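Local coordinates for 11S globulin subunit beta (Cucurbita maxima, PDB 2E9Q), which serves as a seed storage protein, laid down as a nutrient reservoir in pumpkin seed, whose mature subunits assemble as a hexamer, at the interface of chains A and B. Numbering follows the deposited sequence. Chains: chain A/B, 11S globulin subunit beta.

Contact 1: the interface of chains A and B. Residues chain A 410, 416-417, 428; chain B 99, 144, 179, 209-210.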
ATOM      1  N   LEU A 410      28.934   3.415  -4.440  1.00 54.35           N
ATOM      2  CA  LEU A 410      29.824   3.016  -3.360  1.00 63.53           C
ATOM      3  C   LEU A 410      31.147   3.753  -3.438  1.00 58.71           C
ATOM      4  O   LEU A 410      31.747   4.057  -2.406  1.00 69.31           O
ATOM      5  CB  LEU A 410      30.064   1.502  -3.372  1.00 60.65           C
ATOM      6  CG  LEU A 410      28.937   0.619  -2.824  1.00 64.69           C
ATOM      7  CD1 LEU A 410      28.429   1.213  -1.515  1.00 63.68           C
ATOM      8  CD2 LEU A 410      27.805   0.526  -3.821  1.00 72.28           C
ATOM      9  N   GLN A 416      29.179   6.971  -1.010  1.00 51.32           N
ATOM     10  CA  GLN A 416      29.102   6.662   0.403  1.00 53.87           C
ATOM     11  C   GLN A 416      30.497   6.736   1.003  1.00 43.55           C
ATOM     12  O   GLN A 416      30.687   7.239   2.104  1.00 52.21           O
ATOM     13  CB  GLN A 416      28.522   5.254   0.594  1.00 60.99           C
ATOM     14  CG  GLN A 416      27.307   5.192   1.516  1.00 68.39           C
ATOM     15  CD  GLN A 416      26.088   5.914   0.954  1.00 73.06           C
ATOM     16  OE1 GLN A 416      25.084   6.079   1.647  1.00 87.02           O
ATOM     17  NE2 GLN A 416      26.166   6.340  -0.303  1.00 75.04           N
ATOM     18  N   MET A 417      31.476   6.242   0.262  1.00 45.62           N
ATOM     19  CA  MET A 417      32.852   6.237   0.732  1.00 51.60           C
ATOM     20  C   MET A 417      33.331   7.682   0.948  1.00 58.99           C
ATOM     21  O   MET A 417      33.986   7.988   1.946  1.00 54.62           O
ATOM     22  CB  MET A 417      33.753   5.510  -0.270  0.50 58.40           C
ATOM     23  CG  MET A 417      34.647   4.435   0.354  0.50 60.98           C
ATOM     24  SD  MET A 417      33.793   2.921   0.892  0.50 73.23           S
ATOM     25  CE  MET A 417      33.468   3.283   2.612  0.50 72.54           C
ATOM     26  N   MET A 428      37.221   1.228  10.187  1.00 59.48           N
ATOM     27  CA  MET A 428      36.355   0.321   9.437  1.00 53.99           C
ATOM     28  C   MET A 428      37.124  -0.783   8.733  1.00 52.94           C
ATOM     29  O   MET A 428      36.858  -1.967   8.931  1.00 53.32           O
ATOM     30  CB  MET A 428      35.556   1.088   8.367  1.00 47.40           C
ATOM     31  CG  MET A 428      34.254   1.714   8.839  1.00 55.62           C
ATOM     32  SD  MET A 428      33.527   2.850   7.598  1.00 53.56           S
ATOM     33  CE  MET A 428      33.210   1.735   6.199  1.00 46.29           C
TER
ATOM     34  N   ALA B  99      24.293   9.629   5.652  1.00 70.17           N
ATOM     35  CA  ALA B  99      24.319  10.200   4.309  1.00 77.35           C
ATOM     36  C   ALA B  99      23.031  10.751   3.689  1.00 76.29           C
ATOM     37  O   ALA B  99      22.964  11.937   3.362  1.00 81.68           O
ATOM     38  CB  ALA B  99      24.941   9.186   3.348  1.00 71.48           C
ATOM     39  N   SER B 144      22.641   4.356   4.754  1.00 44.66           N
ATOM     40  CA  SER B 144      23.671   3.810   5.633  1.00 50.67           C
ATOM     41  C   SER B 144      23.958   4.786   6.758  1.00 47.37           C
ATOM     42  O   SER B 144      23.888   6.000   6.580  1.00 49.78           O
ATOM     43  CB  SER B 144      24.960   3.523   4.865  1.00 46.07           C
ATOM     44  OG  SER B 144      25.576   4.729   4.451  1.00 66.24           O
ATOM     45  N   LEU B 179      28.884  -2.061   5.115  1.00 43.28           N
ATOM     46  CA  LEU B 179      29.932  -1.613   4.202  1.00 47.08           C
ATOM     47  C   LEU B 179      31.318  -2.099   4.629  1.00 46.02           C
ATOM     48  O   LEU B 179      32.227  -2.181   3.806  1.00 47.64           O
ATOM     49  CB  LEU B 179      29.950  -0.087   4.103  1.00 42.46           C
ATOM     50  CG  LEU B 179      28.672   0.655   3.682  1.00 54.82           C
ATOM     51  CD1 LEU B 179      29.058   2.042   3.192  1.00 58.51           C
ATOM     52  CD2 LEU B 179      27.954  -0.089   2.585  1.00 52.92           C
ATOM     53  N   ILE B 209      29.233  -6.106   2.133  1.00 43.36           N
ATOM     54  CA  ILE B 209      28.890  -6.094   0.704  1.00 44.29           C
ATOM     55  C   ILE B 209      30.037  -6.240  -0.287  1.00 45.03           C
ATOM     56  O   ILE B 209      29.820  -6.654  -1.423  1.00 50.84           O
ATOM     57  CB  ILE B 209      28.130  -4.819   0.314  1.00 50.97           C
ATOM     58  CG1 ILE B 209      29.020  -3.591   0.564  1.00 43.22           C
ATOM     59  CG2 ILE B 209      26.815  -4.760   1.078  1.00 50.75           C
ATOM     60  CD1 ILE B 209      28.394  -2.281   0.172  1.00 49.65           C
ATOM     61  N   PHE B 210      31.254  -5.902   0.122  1.00 47.78           N
ATOM     62  CA  PHE B 210      32.379  -6.011  -0.799  1.00 50.13           C
ATOM     63  C   PHE B 210      32.946  -7.418  -0.892  1.00 46.81           C
ATOM     64  O   PHE B 210      33.479  -7.794  -1.928  1.00 45.40           O
ATOM     65  CB  PHE B 210      33.489  -5.025  -0.408  1.00 46.49           C
ATOM     66  CG  PHE B 210      33.056  -3.598  -0.457  1.00 46.89           C
ATOM     67  CD1 PHE B 210      32.970  -2.843   0.702  1.00 52.57           C
ATOM     68  CD2 PHE B 210      32.650  -3.025  -1.662  1.00 57.65           C
ATOM     69  CE1 PHE B 210      32.478  -1.538   0.670  1.00 53.91           C
ATOM     70  CE2 PHE B 210      32.155  -1.719  -1.704  1.00 49.43           C
ATOM     71  CZ  PHE B 210      32.068  -0.979  -0.533  1.00 47.86           C
TER
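A:Gln416 and B:Ser144 make the polar part of this subunit interface. The serine hydroxyl OG donates to the amide oxygen OE1 of the glutamine at 3.2 Å, lying in the carbonyl plane on a lone pair, with a C=O...donor angle of 108°. A bend at chi2 (66°) in the glutamine chain carries the amide toward B:Ser144 and also leaves CG beside the hydroxyl, 3.4 Å from OG. B:Ala99 comes up to the same amide oxygen, its CB 3.5 Å from OE1, so a methyl group lies beside the acceptor.

The apolar contacts begin on that same glutamine. B:Leu179 crosses its aliphatic stem at about a right angle and sets CD1 4.0 Å from CG of A:Gln416. Further along, branch CD1 of A:Leu410 meets the terminal methyl CD1 of B:Ile209 at 3.9 Å. The leucine also runs roughly antiparallel alongside B:Phe210, bringing CG to 4.1 Å from CE2 on the phenylalanine rim. Within chain B, CG1 of B:Ile209 lies over the centre of the B:Phe210 ring, so the two groups that receive the leucine brace each other.

Two methionines add looser contacts: the sulfur of A:Met417 faces the tip of B:Phe210, and CE of A:Met428 reaches to 4.3 Å from CB of B:Leu179.

In the fold, chain A contributes the start of helix 416-419, helix 422-429 and the loop residue A:Leu410 just past strand 407-409, all from its C-terminal cupin region. Chain B answers with loop residues of its N-terminal cupin region, with B:Ser144 just before strand 145-149 and B:Leu179 just after strand 176-178.

Contact 2: the interface of chains A and B. Residues chain A 339, 341, 382, 384, 408; chain B 80, 142, 177.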
ATOM      1  N   TYR A 339      23.691   0.490  -5.550  1.00 42.16           N
ATOM      2  CA  TYR A 339      22.464  -0.212  -5.269  1.00 43.86           C
ATOM      3  C   TYR A 339      21.345   0.813  -5.320  1.00 39.93           C
ATOM      4  O   TYR A 339      21.581   2.011  -5.162  1.00 42.18           O
ATOM      5  CB  TYR A 339      22.525  -0.878  -3.892  1.00 34.10           C
ATOM      6  CG  TYR A 339      22.614   0.091  -2.746  1.00 44.20           C
ATOM      7  CD1 TYR A 339      23.844   0.610  -2.324  1.00 44.46           C
ATOM      8  CD2 TYR A 339      21.468   0.474  -2.064  1.00 41.76           C
ATOM      9  CE1 TYR A 339      23.915   1.472  -1.243  1.00 36.72           C
ATOM     10  CE2 TYR A 339      21.529   1.326  -1.003  1.00 44.36           C
ATOM     11  CZ  TYR A 339      22.744   1.824  -0.584  1.00 43.58           C
ATOM     12  OH  TYR A 339      22.753   2.665   0.511  1.00 41.68           O
ATOM     13  N   VAL A 341      18.203   2.304  -3.609  1.00 39.00           N
ATOM     14  CA  VAL A 341      17.627   2.321  -2.293  1.00 38.37           C
ATOM     15  C   VAL A 341      16.126   2.160  -2.225  1.00 48.05           C
ATOM     16  O   VAL A 341      15.610   1.673  -1.223  1.00 45.43           O
ATOM     17  CB  VAL A 341      18.038   3.614  -1.528  1.00 50.87           C
ATOM     18  CG1 VAL A 341      19.020   4.441  -2.370  1.00 42.46           C
ATOM     19  CG2 VAL A 341      16.812   4.431  -1.150  1.00 35.49           C
ATOM     20  N   ASN A 382      18.178  -2.653  -3.016  1.00 36.91           N
ATOM     21  CA  ASN A 382      19.304  -2.663  -2.075  1.00 42.77           C
ATOM     22  C   ASN A 382      20.455  -3.622  -2.357  1.00 37.91           C
ATOM     23  O   ASN A 382      21.488  -3.548  -1.693  1.00 43.27           O
ATOM     24  CB  ASN A 382      18.824  -2.913  -0.640  1.00 46.91           C
ATOM     25  CG  ASN A 382      17.819  -1.893  -0.178  1.00 55.10           C
ATOM     26  OD1 ASN A 382      18.046  -0.685  -0.273  1.00 54.15           O
ATOM     27  ND2 ASN A 382      16.691  -2.373   0.335  1.00 63.47           N
ATOM     28  N   VAL A 384      23.698  -4.879  -3.988  1.00 42.85           N
ATOM     29  CA  VAL A 384      24.823  -4.189  -4.604  1.00 40.84           C
ATOM     30  C   VAL A 384      25.191  -4.795  -5.945  1.00 45.27           C
ATOM     31  O   VAL A 384      25.179  -6.018  -6.112  1.00 40.50           O
ATOM     32  CB  VAL A 384      26.030  -4.192  -3.658  1.00 44.75           C
ATOM     33  CG1 VAL A 384      27.149  -3.362  -4.239  1.00 33.94           C
ATOM     34  CG2 VAL A 384      25.604  -3.634  -2.295  1.00 37.07           C
ATOM     35  N   ASN A 408      22.582   4.758  -5.043  1.00 50.75           N
ATOM     36  CA  ASN A 408      23.686   5.207  -4.213  1.00 55.16           C
ATOM     37  C   ASN A 408      24.955   4.546  -4.734  1.00 57.61           C
ATOM     38  O   ASN A 408      24.998   3.324  -4.920  1.00 58.88           O
ATOM     39  CB  ASN A 408      23.478   4.801  -2.751  1.00 59.79           C
ATOM     40  CG  ASN A 408      22.686   5.816  -1.971  1.00 61.47           C
ATOM     41  OD1 ASN A 408      22.569   5.723  -0.748  1.00 60.29           O
ATOM     42  ND2 ASN A 408      22.131   6.799  -2.673  1.00 59.36           N
TER
ATOM     43  N   PHE B  80      23.240  -0.357   5.765  1.00 42.73           N
ATOM     44  CA  PHE B  80      21.905   0.123   5.426  1.00 43.50           C
ATOM     45  C   PHE B  80      20.970  -1.071   5.359  1.00 44.29           C
ATOM     46  O   PHE B  80      21.413  -2.182   5.096  1.00 45.95           O
ATOM     47  CB  PHE B  80      21.898   0.880   4.084  1.00 32.73           C
ATOM     48  CG  PHE B  80      22.493   0.120   2.931  1.00 38.36           C
ATOM     49  CD1 PHE B  80      23.866   0.117   2.714  1.00 40.76           C
ATOM     50  CD2 PHE B  80      21.676  -0.571   2.038  1.00 42.85           C
ATOM     51  CE1 PHE B  80      24.421  -0.557   1.624  1.00 39.88           C
ATOM     52  CE2 PHE B  80      22.222  -1.246   0.950  1.00 35.35           C
ATOM     53  CZ  PHE B  80      23.595  -1.238   0.743  1.00 37.87           C
ATOM     54  N   GLY B 142      17.330   2.076   3.200  1.00 44.74           N
ATOM     55  CA  GLY B 142      18.339   2.231   2.167  1.00 43.60           C
ATOM     56  C   GLY B 142      19.451   3.218   2.498  1.00 43.89           C
ATOM     57  O   GLY B 142      20.387   3.404   1.724  1.00 43.82           O
ATOM     58  N   PHE B 177      22.765  -4.419   5.137  1.00 40.05           N
ATOM     59  CA  PHE B 177      23.957  -4.453   4.286  1.00 39.70           C
ATOM     60  C   PHE B 177      25.083  -3.617   4.900  1.00 46.04           C
ATOM     61  O   PHE B 177      25.015  -2.382   4.912  1.00 45.28           O
ATOM     62  CB  PHE B 177      23.636  -3.897   2.884  1.00 41.99           C
ATOM     63  CG  PHE B 177      22.505  -4.604   2.183  1.00 37.12           C
ATOM     64  CD1 PHE B 177      21.195  -4.477   2.636  1.00 38.48           C
ATOM     65  CD2 PHE B 177      22.752  -5.411   1.080  1.00 38.08           C
ATOM     66  CE1 PHE B 177      20.143  -5.151   1.999  1.00 33.75           C
ATOM     67  CE2 PHE B 177      21.701  -6.092   0.436  1.00 36.54           C
ATOM     68  CZ  PHE B 177      20.401  -5.957   0.902  1.00 35.52           C
TER
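The rings of A:Tyr339 and B:Phe80 lie face to face across the interface, with centroids 3.8 Å apart and planes only 5° from parallel. The side chains arrive tip to tip, from opposite subunits, and overlap so that CZ of each sits over the centre of the other ring. Both have CG between the backbone N and the carbonyl carbon (chi1 65° for the tyrosine), which points each ring out from its strand toward its mate.

At its far end the tyrosine has a second hold: the phenol OH donates to the carbonyl oxygen O of B:Gly142 at 2.8 Å. The C=O...donor angle is 153° and the donor sits tilted out of the carbonyl plane, while the oxygen itself lies at the edge of the tyrosine ring, in its plane. A phenylalanine in place of A:Tyr339 could keep the stack but would probably leave the B:Gly142 carbonyl without this partner and the ring less firmly fixed at its tip.

Behind the pair, B:Phe177 supports the other face of B:Phe80 with its CB, offset toward the rim, so the phenylalanine is sandwiched. A:Val384 approaches more loosely, CG2 to 4.4 Å from CZ of B:Phe80. A:Val341 flanks the glycine on the chain A side, its CB 4.0 Å from CA of B:Gly142.

A:Asn382 ties the outer layer together, its CB 3.7 Å from CE1 of B:Phe177. Its backbone oxygen lies at the edge of the B:Phe80 ring, in plane, and also stands above the B:Phe177 ring near the rim, where O of A:Asn382 is 3.3 Å from CE2.

Contact 1 and contact 2 neighbour each other, their C-alpha centres about 9 Å apart. They share no residue, but the same chain stretches feed both. In chain A, strand 407-409 gives a residue to contact 2 and leads into contact 1; in chain B, strand 176-178 does the same, and the loop before strand 145-149 supplies a residue to each. Contact 1 joins a loop leucine and helix residues of chain A to chain B loops; contact 2 is built round a stacked ring pair on strands, with loop residues beside it. This C-terminal to N-terminal cupin match suits the three-subunit assembly and, presumably, each half of the hexamer.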